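Local coordinates for protein aeromonas extracellular serine protease (Aeromonas sobria, PDB 3WQB) that cleaves peptide bonds that follow two basic residues, at least one a lysine, as a secreted calcium-binding serine protease of the furin subfamily and a probable virulence factor, at residues A[32-37]-A[44-49]; A[116-121]-A[330-335]; A[304-309]-A[315-320]. The protein carries 1 engineered substitution. One frame throughout, in Å; residues are numbered along the deposited sequence.

How the contacts relate
All three contacts lie in the subtilisin-like domain and differ in depth and chemistry. Contact 2 is the core member: it is wholly apolar across its interface and joins the helix that begins at His115 to the chain leading into the helix that carries Ala336. Contacts 1 and 3 are partly buried loop-to-loop contacts, with two amide hydrogen bonds in contact 1 and one in contact 3, each with a CH-pi contact on a ring, contact 3 adding a calcium ligand. They meet, since Phe46 O probably accepts from Arg315 N. Contact 3 sits within the chain excursion that contact 2 closes, and the two touch where Tyr305 packs beside Ser118. Contacts 1 and 2 come close without touching.

Contact 1: A[32-37]-A[44-49]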
loop_
_atom_site.group_PDB
_atom_site.type_symbol
_atom_site.label_atom_id
_atom_site.label_comp_id
_atom_site.label_asym_id
_atom_site.label_seq_id
_atom_site.Cartn_x
_atom_site.Cartn_y
_atom_site.Cartn_z
ATOM N N GLN A 32 23.049 -4.934 -15.240
ATOM C CA GLN A 32 22.157 -3.781 -15.432
ATOM C C GLN A 32 21.374 -3.809 -16.737
ATOM O O GLN A 32 20.271 -3.270 -16.809
ATOM C CB GLN A 32 22.885 -2.450 -15.235
ATOM C CG GLN A 32 23.860 -2.044 -16.333
ATOM C CD GLN A 32 24.517 -0.726 -16.007
ATOM O OE1 GLN A 32 25.222 -0.608 -15.007
ATOM N NE2 GLN A 32 24.272 0.284 -16.836
ATOM N N ASP A 33 21.924 -4.445 -17.763
ATOM C CA ASP A 33 21.199 -4.559 -19.027
ATOM C C ASP A 33 20.031 -5.537 -18.965
ATOM O O ASP A 33 19.238 -5.605 -19.898
ATOM C CB ASP A 33 22.144 -4.873 -20.197
ATOM C CG ASP A 33 23.041 -3.699 -20.546
ATOM O OD1 ASP A 33 22.569 -2.540 -20.495
ATOM O OD2 ASP A 33 24.223 -3.937 -20.876
ATOM N N GLN A 34 19.925 -6.279 -17.858
ATOM C CA GLN A 34 18.770 -7.144 -17.628
ATOM C C GLN A 34 17.787 -6.588 -16.595
ATOM O O GLN A 34 16.806 -7.250 -16.237
ATOM C CB GLN A 34 19.216 -8.577 -17.312
ATOM C CG GLN A 34 19.733 -9.306 -18.550
ATOM C CD GLN A 34 18.630 -9.806 -19.455
ATOM O OE1 GLN A 34 17.582 -9.174 -19.595
ATOM N NE2 GLN A 34 18.851 -10.960 -20.065
ATOM N N GLN A 35 18.052 -5.366 -16.136
ATOM C CA GLN A 35 17.108 -4.620 -15.292
ATOM C C GLN A 35 16.214 -3.785 -16.221
ATOM O O GLN A 35 16.463 -2.600 -16.454
ATOM C CB GLN A 35 17.858 -3.721 -14.312
ATOM C CG GLN A 35 18.710 -4.470 -13.295
ATOM C CD GLN A 35 19.533 -3.519 -12.454
ATOM O OE1 GLN A 35 20.732 -3.352 -12.684
ATOM N NE2 GLN A 35 18.888 -2.868 -11.491
ATOM N N TRP A 36 15.183 -4.422 -16.765
ATOM C CA TRP A 36 14.313 -3.756 -17.739
ATOM C C TRP A 36 13.600 -2.572 -17.116
ATOM O O TRP A 36 13.146 -1.688 -17.829
ATOM C CB TRP A 36 13.279 -4.739 -18.328
ATOM C CG TRP A 36 12.351 -5.295 -17.277
ATOM C CD1 TRP A 36 12.544 -6.424 -16.538
ATOM C CD2 TRP A 36 11.122 -4.716 -16.811
ATOM N NE1 TRP A 36 11.505 -6.598 -15.651
ATOM C CE2 TRP A 36 10.620 -5.562 -15.795
ATOM C CE3 TRP A 36 10.388 -3.572 -17.163
ATOM C CZ2 TRP A 36 9.423 -5.296 -15.116
ATOM C CZ3 TRP A 36 9.193 -3.312 -16.495
ATOM C CH2 TRP A 36 8.717 -4.181 -15.486
ATOM N N TYR A 37 13.474 -2.575 -15.796
ATOM C CA TYR A 37 12.798 -1.488 -15.118
ATOM C C TYR A 37 13.590 -0.185 -15.152
ATOM O O TYR A 37 13.003 0.901 -15.113
ATOM C CB TYR A 37 12.402 -1.885 -13.691
ATOM C CG TYR A 37 13.512 -2.382 -12.793
ATOM C CD1 TYR A 37 13.864 -3.738 -12.768
ATOM C CD2 TYR A 37 14.156 -1.521 -11.912
ATOM C CE1 TYR A 37 14.848 -4.211 -11.891
ATOM C CE2 TYR A 37 15.144 -1.982 -11.044
ATOM C CZ TYR A 37 15.487 -3.328 -11.047
ATOM O OH TYR A 37 16.447 -3.789 -10.181
ATOM N N ASP A 44 14.720 -9.949 -21.682
ATOM C CA ASP A 44 13.934 -10.939 -20.960
ATOM C C ASP A 44 14.129 -10.970 -19.440
ATOM O O ASP A 44 13.380 -11.659 -18.749
ATOM C CB ASP A 44 14.076 -12.345 -21.587
ATOM C CG ASP A 44 15.506 -12.891 -21.554
ATOM O OD1 ASP A 44 16.341 -12.394 -20.765
ATOM O OD2 ASP A 44 15.771 -13.847 -22.329
ATOM N N GLY A 45 15.095 -10.214 -18.913
ATOM C CA GLY A 45 15.398 -10.295 -17.472
ATOM C C GLY A 45 15.728 -11.707 -16.992
ATOM O O GLY A 45 15.499 -12.045 -15.823
ATOM N N PHE A 46 16.276 -12.520 -17.904
ATOM C CA PHE A 46 16.610 -13.941 -17.673
ATOM C C PHE A 46 15.399 -14.878 -17.627
ATOM O O PHE A 46 15.531 -16.073 -17.341
ATOM C CB PHE A 46 17.524 -14.144 -16.458
ATOM C CG PHE A 46 18.787 -13.329 -16.498
ATOM C CD1 PHE A 46 19.818 -13.649 -17.387
ATOM C CD2 PHE A 46 18.962 -12.250 -15.630
ATOM C CE1 PHE A 46 20.996 -12.908 -17.404
ATOM C CE2 PHE A 46 20.139 -11.498 -15.643
ATOM C CZ PHE A 46 21.164 -11.828 -16.538
ATOM N N SER A 47 14.222 -14.335 -17.928
ATOM C CA SER A 47 13.015 -15.135 -18.082
ATOM C C SER A 47 12.910 -15.627 -19.523
ATOM O O SER A 47 13.770 -15.326 -20.354
ATOM C CB SER A 47 11.777 -14.317 -17.705
ATOM O OG SER A 47 11.331 -13.523 -18.790
ATOM N N ALA A 48 11.837 -16.356 -19.819
ATOM C CA ALA A 48 11.674 -16.983 -21.132
ATOM C C ALA A 48 11.437 -15.991 -22.273
ATOM O O ALA A 48 11.734 -16.296 -23.426
ATOM C CB ALA A 48 10.573 -18.029 -21.093
ATOM N N ARG A 49 10.912 -14.803 -21.966
ATOM C CA ARG A 49 10.687 -13.803 -23.017
ATOM C C ARG A 49 10.779 -12.379 -22.495
ATOM O O ARG A 49 10.647 -12.141 -21.298
ATOM C CB ARG A 49 9.344 -14.023 -23.738
ATOM C CG ARG A 49 8.108 -13.559 -22.968
ATOM C CD ARG A 49 6.950 -13.301 -23.930
ATOM N NE ARG A 49 5.707 -12.956 -23.234
ATOM C CZ ARG A 49 5.359 -11.723 -22.862
ATOM N NH1 ARG A 49 6.152 -10.687 -23.107
ATOM N NH2 ARG A 49 4.212 -11.523 -22.232
#
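Gln34 lies across the turn from Asp44 to Ser47, its aliphatic part over the Phe46 ring and its amide against Asp44 and Gly45. A bend about the CB-CG bond (chi2 -78°) brings the amide round beside the turn. CG stands over one ring face toward its rim, 3.9 Å from the ring centroid in a CH-pi contact, while CB lies 3.5 Å from Phe46 CE2. Both ends of the amide are used. OE1 accepts from Gly45 N at 2.8 Å, with the donor well above the carbonyl plane and the bond rather bent (132°). NE2 donates to Asp44 OD1 at 3.0 Å, the two planes nearly parallel, with OD1 tilted from the amide plane. From the other face of the carboxylate, Phe46 N reaches the same OD1 at 2.9 Å, forming an Asx turn inside the type I' turn. Asp44 OD2 forms a salt bridge with Arg315, and strand 293-296 touches Phe46 through Val294. Two amide bonds and a ring face set the rotation of the Gln34 side chain, which joins the 3-10 turn to the tight turn; the N-H donors at OD1 and the arginine at OD2 would probably stabilise the negative charge of Asp44.

Contact 2: A[116-121]-A[330-335]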
loop_
_atom_site.group_PDB
_atom_site.type_symbol
_atom_site.label_atom_id
_atom_site.label_comp_id
_atom_site.label_asym_id
_atom_site.label_seq_id
_atom_site.Cartn_x
_atom_site.Cartn_y
_atom_site.Cartn_z
ATOM N N GLY A 116 13.136 -8.020 1.773
ATOM C CA GLY A 116 13.655 -6.692 2.096
ATOM C C GLY A 116 14.965 -6.393 1.383
ATOM O O GLY A 116 15.227 -5.254 0.992
ATOM N N THR A 117 15.806 -7.415 1.245
ATOM C CA THR A 117 17.077 -7.282 0.552
ATOM C C THR A 117 16.844 -7.054 -0.942
ATOM O O THR A 117 17.509 -6.223 -1.570
ATOM C CB THR A 117 17.959 -8.507 0.844
ATOM O OG1 THR A 117 18.194 -8.566 2.257
ATOM C CG2 THR A 117 19.295 -8.440 0.110
ATOM N N SER A 118 15.871 -7.768 -1.500
ATOM C CA SER A 118 15.489 -7.567 -2.901
ATOM C C SER A 118 14.925 -6.160 -3.145
ATOM O O SER A 118 15.286 -5.498 -4.113
ATOM C CB SER A 118 14.495 -8.644 -3.340
ATOM O OG SER A 118 15.070 -9.943 -3.292
ATOM N N VAL A 119 14.033 -5.724 -2.261
ATOM C CA VAL A 119 13.510 -4.351 -2.270
ATOM C C VAL A 119 14.647 -3.327 -2.255
ATOM O O VAL A 119 14.677 -2.395 -3.072
ATOM C CB VAL A 119 12.558 -4.136 -1.054
ATOM C CG1 VAL A 119 12.260 -2.661 -0.803
ATOM C CG2 VAL A 119 11.261 -4.897 -1.259
ATOM N N SER A 120 15.587 -3.514 -1.324
ATOM C CA SER A 120 16.682 -2.581 -1.143
ATOM C C SER A 120 17.538 -2.405 -2.389
ATOM O O SER A 120 17.925 -1.284 -2.719
ATOM C CB SER A 120 17.543 -2.977 0.059
ATOM O OG SER A 120 16.764 -2.909 1.242
ATOM N N GLY A 121 17.800 -3.502 -3.096
ATOM C CA GLY A 121 18.602 -3.451 -4.312
ATOM C C GLY A 121 17.938 -2.688 -5.444
ATOM O O GLY A 121 18.613 -2.004 -6.212
ATOM N N GLY A 330 16.288 -13.019 -10.022
ATOM C CA GLY A 330 15.504 -12.456 -11.122
ATOM C C GLY A 330 14.012 -12.631 -10.935
ATOM O O GLY A 330 13.236 -12.501 -11.892
ATOM N N VAL A 331 13.597 -12.947 -9.711
ATOM C CA VAL A 331 12.199 -13.293 -9.444
ATOM C C VAL A 331 11.477 -12.314 -8.519
ATOM O O VAL A 331 10.286 -12.475 -8.263
ATOM C CB VAL A 331 12.057 -14.731 -8.887
ATOM C CG1 VAL A 331 12.571 -15.751 -9.895
ATOM C CG2 VAL A 331 12.762 -14.864 -7.536
ATOM N N MET A 332 12.184 -11.302 -8.021
ATOM C CA MET A 332 11.518 -10.303 -7.191
ATOM C C MET A 332 10.425 -9.615 -7.999
ATOM O O MET A 332 10.613 -9.316 -9.167
ATOM C CB MET A 332 12.530 -9.300 -6.642
ATOM C CG MET A 332 11.948 -8.230 -5.743
ATOM S SD MET A 332 11.015 -8.914 -4.364
ATOM C CE MET A 332 10.463 -7.404 -3.590
ATOM N N ASN A 333 9.277 -9.378 -7.377
ATOM C CA ASN A 333 8.119 -8.883 -8.110
ATOM C C ASN A 333 7.134 -8.194 -7.167
ATOM O O ASN A 333 7.481 -7.829 -6.045
ATOM C CB ASN A 333 7.441 -10.039 -8.855
ATOM C CG ASN A 333 6.790 -11.029 -7.916
ATOM O OD1 ASN A 333 6.974 -10.955 -6.700
ATOM N ND2 ASN A 333 6.007 -11.955 -8.470
ATOM N N GLY A 334 5.909 -7.999 -7.637
ATOM C CA GLY A 334 4.829 -7.539 -6.788
ATOM C C GLY A 334 4.705 -6.036 -6.690
ATOM O O GLY A 334 5.543 -5.275 -7.193
ATOM N N THR A 335 3.633 -5.608 -6.040
ATOM C CA THR A 335 3.574 -4.217 -5.635
ATOM C C THR A 335 4.713 -3.931 -4.653
ATOM O O THR A 335 5.094 -2.771 -4.476
ATOM C CB THR A 335 2.187 -3.795 -5.122
ATOM O OG1 THR A 335 1.761 -4.664 -4.063
ATOM C CG2 THR A 335 1.176 -3.794 -6.255
#
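Met332 reaches toward helix 115-124 and packs along Ser118 and Val119, and these apolar touches make up the side-chain contact between the two segments. Its CG extends anti to the backbone N (chi1 -179°), and a bend at the next bond (chi2 55°) swings the thioether alongside the helix. CG lies 3.5 Å from Ser118 CB, and the sulfur SD follows at 3.6 Å from the same CB. The terminal methyl CE passes on to Val119, meeting CG2 at 3.5 Å. One methionine thus spans two successive residues of the helix, with its branch-free chain crossing the valine at a slant.

Polar interactions run within 116-121 or outward from either segment. The Ser118 hydroxyl bonds to Ala114 O, one turn back, and to Asn329, so its CB is the part offered to the methionine. On another side of the helix, Ser120 OG repeats this pattern by bonding to Gly116 O at 2.8 Å, an oxygen that Ser120 N reaches from the opposite face at 2.9 Å. The backbone of Met332 pairs with that of Met293.

Both segments belong to signature regions of the subtilase fold. Helix 115-124 begins with His115 of the predicted charge relay system, and Val119 also approaches Asp78, another member. Gly334 occupies the N-cap position of helix 335-352, whose Ala336 is an engineered residue at the predicted charge relay position. The Ser118 hydroxyl is taken up by Ala114 O and Asn329, and the contact across the segments is van der Waals, setting helix 115-124 against the approach to the helix of the nucleophile position without any directional bond between them.

Contact 3: A[304-309]-A[315-320]; sequences GYNRTD and RLHGNS. With CA (calcium ion), chain E.
Asn306 projects toward His317 and the turn that follows it, and each part of its side chain meets something different. CB sits over one face of the imidazole, offset toward the rim and 3.9 Å from the ring centroid, in a CH-pi contact. With chi1 at -179° the amide is carried straight out from the backbone, past the ring, and CG comes to lie 3.7 Å from His317 CA. OD1 accepts from Gly318 N at 3.0 Å in a fairly straight bond (159°), the donor tilted somewhat from the carbonyl plane. ND2 donates to Tyr328 O and to a water 3.0 Å away; that water in turn accepts from Asn319 N at 2.9 Å and lies close to Leu316 O.

The amide therefore holds a type II beta turn, Leu316 to Asn319, in which Gly318 takes the third position with positive phi. The backbone of Asn306 serves the metal: Asn306 O binds the calcium ion at 2.5 Å, in a site completed by Asp297, Leu298, Gly300, Met303 and Cys326. The same residue is thus a calcium ligand through its carbonyl and a partner of the neighbouring turn through its side chain.

His317 is held at its edge as well as on its face. A water in the ring plane lies 2.9 Å from ND1 and accepts from Arg307 N, while NE2 probably accepts from Gly330 N. Tyr305 O also approaches the ring edge near its plane, and the Tyr305 side chain leads away to touch His115 of the predicted charge relay system.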
loop_
_atom_site.group_PDB
_atom_site.type_symbol
_atom_site.label_atom_id
_atom_site.label_comp_id
_atom_site.label_asym_id
_atom_site.label_seq_id
_atom_site.Cartn_x
_atom_site.Cartn_y
_atom_site.Cartn_z
ATOM N N GLY A 304 18.317 -16.989 0.283
ATOM C CA GLY A 304 17.664 -16.076 -0.644
ATOM C C GLY A 304 16.788 -16.752 -1.672
ATOM O O GLY A 304 16.605 -17.981 -1.664
ATOM N N TYR A 305 16.239 -15.942 -2.577
ATOM C CA TYR A 305 15.436 -16.474 -3.683
ATOM C C TYR A 305 16.294 -17.206 -4.723
ATOM O O TYR A 305 15.778 -18.033 -5.479
ATOM C CB TYR A 305 14.645 -15.363 -4.372
ATOM C CG TYR A 305 13.652 -14.618 -3.512
ATOM C CD1 TYR A 305 12.957 -15.254 -2.482
ATOM C CD2 TYR A 305 13.400 -13.262 -3.739
ATOM C CE1 TYR A 305 12.034 -14.565 -1.706
ATOM C CE2 TYR A 305 12.476 -12.563 -2.969
ATOM C CZ TYR A 305 11.802 -13.213 -1.950
ATOM O OH TYR A 305 10.881 -12.513 -1.189
ATOM N N ASN A 306 17.587 -16.896 -4.753
ATOM C CA ASN A 306 18.553 -17.613 -5.567
ATOM C C ASN A 306 19.385 -18.472 -4.616
ATOM O O ASN A 306 20.341 -18.001 -3.986
ATOM C CB ASN A 306 19.417 -16.641 -6.380
ATOM C CG ASN A 306 20.435 -17.343 -7.262
ATOM O OD1 ASN A 306 20.466 -18.571 -7.352
ATOM N ND2 ASN A 306 21.263 -16.557 -7.940
ATOM N N ARG A 307 18.960 -19.725 -4.475
ATOM C CA ARG A 307 19.640 -20.678 -3.610
ATOM C C ARG A 307 19.432 -22.084 -4.139
ATOM O O ARG A 307 18.429 -22.369 -4.792
ATOM C CB ARG A 307 19.181 -20.544 -2.147
ATOM C CG ARG A 307 17.770 -21.024 -1.855
ATOM C CD ARG A 307 17.431 -20.885 -0.382
ATOM N NE ARG A 307 16.184 -21.569 -0.035
ATOM C CZ ARG A 307 14.982 -20.997 -0.023
ATOM N NH1 ARG A 307 14.843 -19.718 -0.334
ATOM N NH2 ARG A 307 13.908 -21.703 0.309
ATOM N N THR A 308 20.386 -22.958 -3.824
ATOM C CA THR A 308 20.450 -24.275 -4.437
ATOM C C THR A 308 19.182 -25.107 -4.247
ATOM O O THR A 308 18.732 -25.770 -5.181
ATOM C CB THR A 308 21.715 -25.028 -3.966
ATOM O OG1 THR A 308 22.859 -24.175 -4.126
ATOM C CG2 THR A 308 21.930 -26.318 -4.775
ATOM N N ASP A 309 18.583 -25.052 -3.059
ATOM C CA ASP A 309 17.417 -25.896 -2.780
ATOM C C ASP A 309 16.079 -25.285 -3.201
ATOM O O ASP A 309 15.022 -25.869 -2.956
ATOM C CB ASP A 309 17.392 -26.349 -1.309
ATOM C CG ASP A 309 16.906 -25.267 -0.356
ATOM O OD1 ASP A 309 16.762 -25.571 0.848
ATOM O OD2 ASP A 309 16.662 -24.120 -0.791
ATOM N N ARG A 315 17.010 -17.805 -15.577
ATOM C CA ARG A 315 18.362 -18.268 -15.923
ATOM C C ARG A 315 19.486 -17.707 -15.053
ATOM O O ARG A 315 20.597 -18.249 -15.052
ATOM C CB ARG A 315 18.678 -18.016 -17.403
ATOM C CG ARG A 315 17.702 -18.671 -18.373
ATOM C CD ARG A 315 18.178 -18.550 -19.830
ATOM N NE ARG A 315 18.562 -17.179 -20.183
ATOM C CZ ARG A 315 17.715 -16.215 -20.547
ATOM N NH1 ARG A 315 16.414 -16.456 -20.646
ATOM N NH2 ARG A 315 18.172 -15.002 -20.825
ATOM N N LEU A 316 19.217 -16.633 -14.314
ATOM C CA LEU A 316 20.229 -16.067 -13.439
ATOM C C LEU A 316 20.502 -16.959 -12.230
ATOM O O LEU A 316 21.577 -16.893 -11.641
ATOM C CB LEU A 316 19.807 -14.663 -12.990
ATOM C CG LEU A 316 20.718 -13.881 -12.034
ATOM C CD1 LEU A 316 22.076 -13.640 -12.665
ATOM C CD2 LEU A 316 20.071 -12.569 -11.640
ATOM N N HIS A 317 19.522 -17.773 -11.855
ATOM C CA HIS A 317 19.611 -18.561 -10.621
ATOM C C HIS A 317 20.482 -19.796 -10.789
ATOM O O HIS A 317 20.458 -20.435 -11.833
ATOM C CB HIS A 317 18.212 -18.961 -10.156
ATOM C CG HIS A 317 17.386 -17.809 -9.654
ATOM N ND1 HIS A 317 16.646 -17.894 -8.498
ATOM C CD2 HIS A 317 17.172 -16.565 -10.151
ATOM C CE1 HIS A 317 16.014 -16.749 -8.297
ATOM N NE2 HIS A 317 16.314 -15.927 -9.287
ATOM N N GLY A 318 21.256 -20.110 -9.752
ATOM C CA GLY A 318 22.148 -21.277 -9.769
ATOM C C GLY A 318 23.016 -21.312 -11.008
ATOM O O GLY A 318 23.199 -22.372 -11.630
ATOM N N ASN A 319 23.545 -20.143 -11.357
ATOM C CA ASN A 319 24.308 -19.934 -12.577
ATOM C C ASN A 319 25.725 -19.513 -12.221
ATOM O O ASN A 319 25.965 -18.364 -11.850
ATOM C CB ASN A 319 23.611 -18.871 -13.438
ATOM C CG ASN A 319 24.247 -18.710 -14.804
ATOM O OD1 ASN A 319 25.469 -18.756 -14.948
ATOM N ND2 ASN A 319 23.416 -18.489 -15.813
ATOM N N SER A 320 26.666 -20.447 -12.347
ATOM C CA SER A 320 28.052 -20.208 -11.945
ATOM C C SER A 320 28.802 -19.239 -12.867
ATOM O O SER A 320 29.834 -18.683 -12.479
ATOM C CB SER A 320 28.815 -21.533 -11.837
ATOM O OG SER A 320 28.787 -22.232 -13.066
HETATM CA CA CA E . 21.318 -16.152 -2.640
HETATM O O HOH W 1 23.341 -17.828 -9.687
HETATM O O HOH W 2 17.093 -20.319 -7.012
#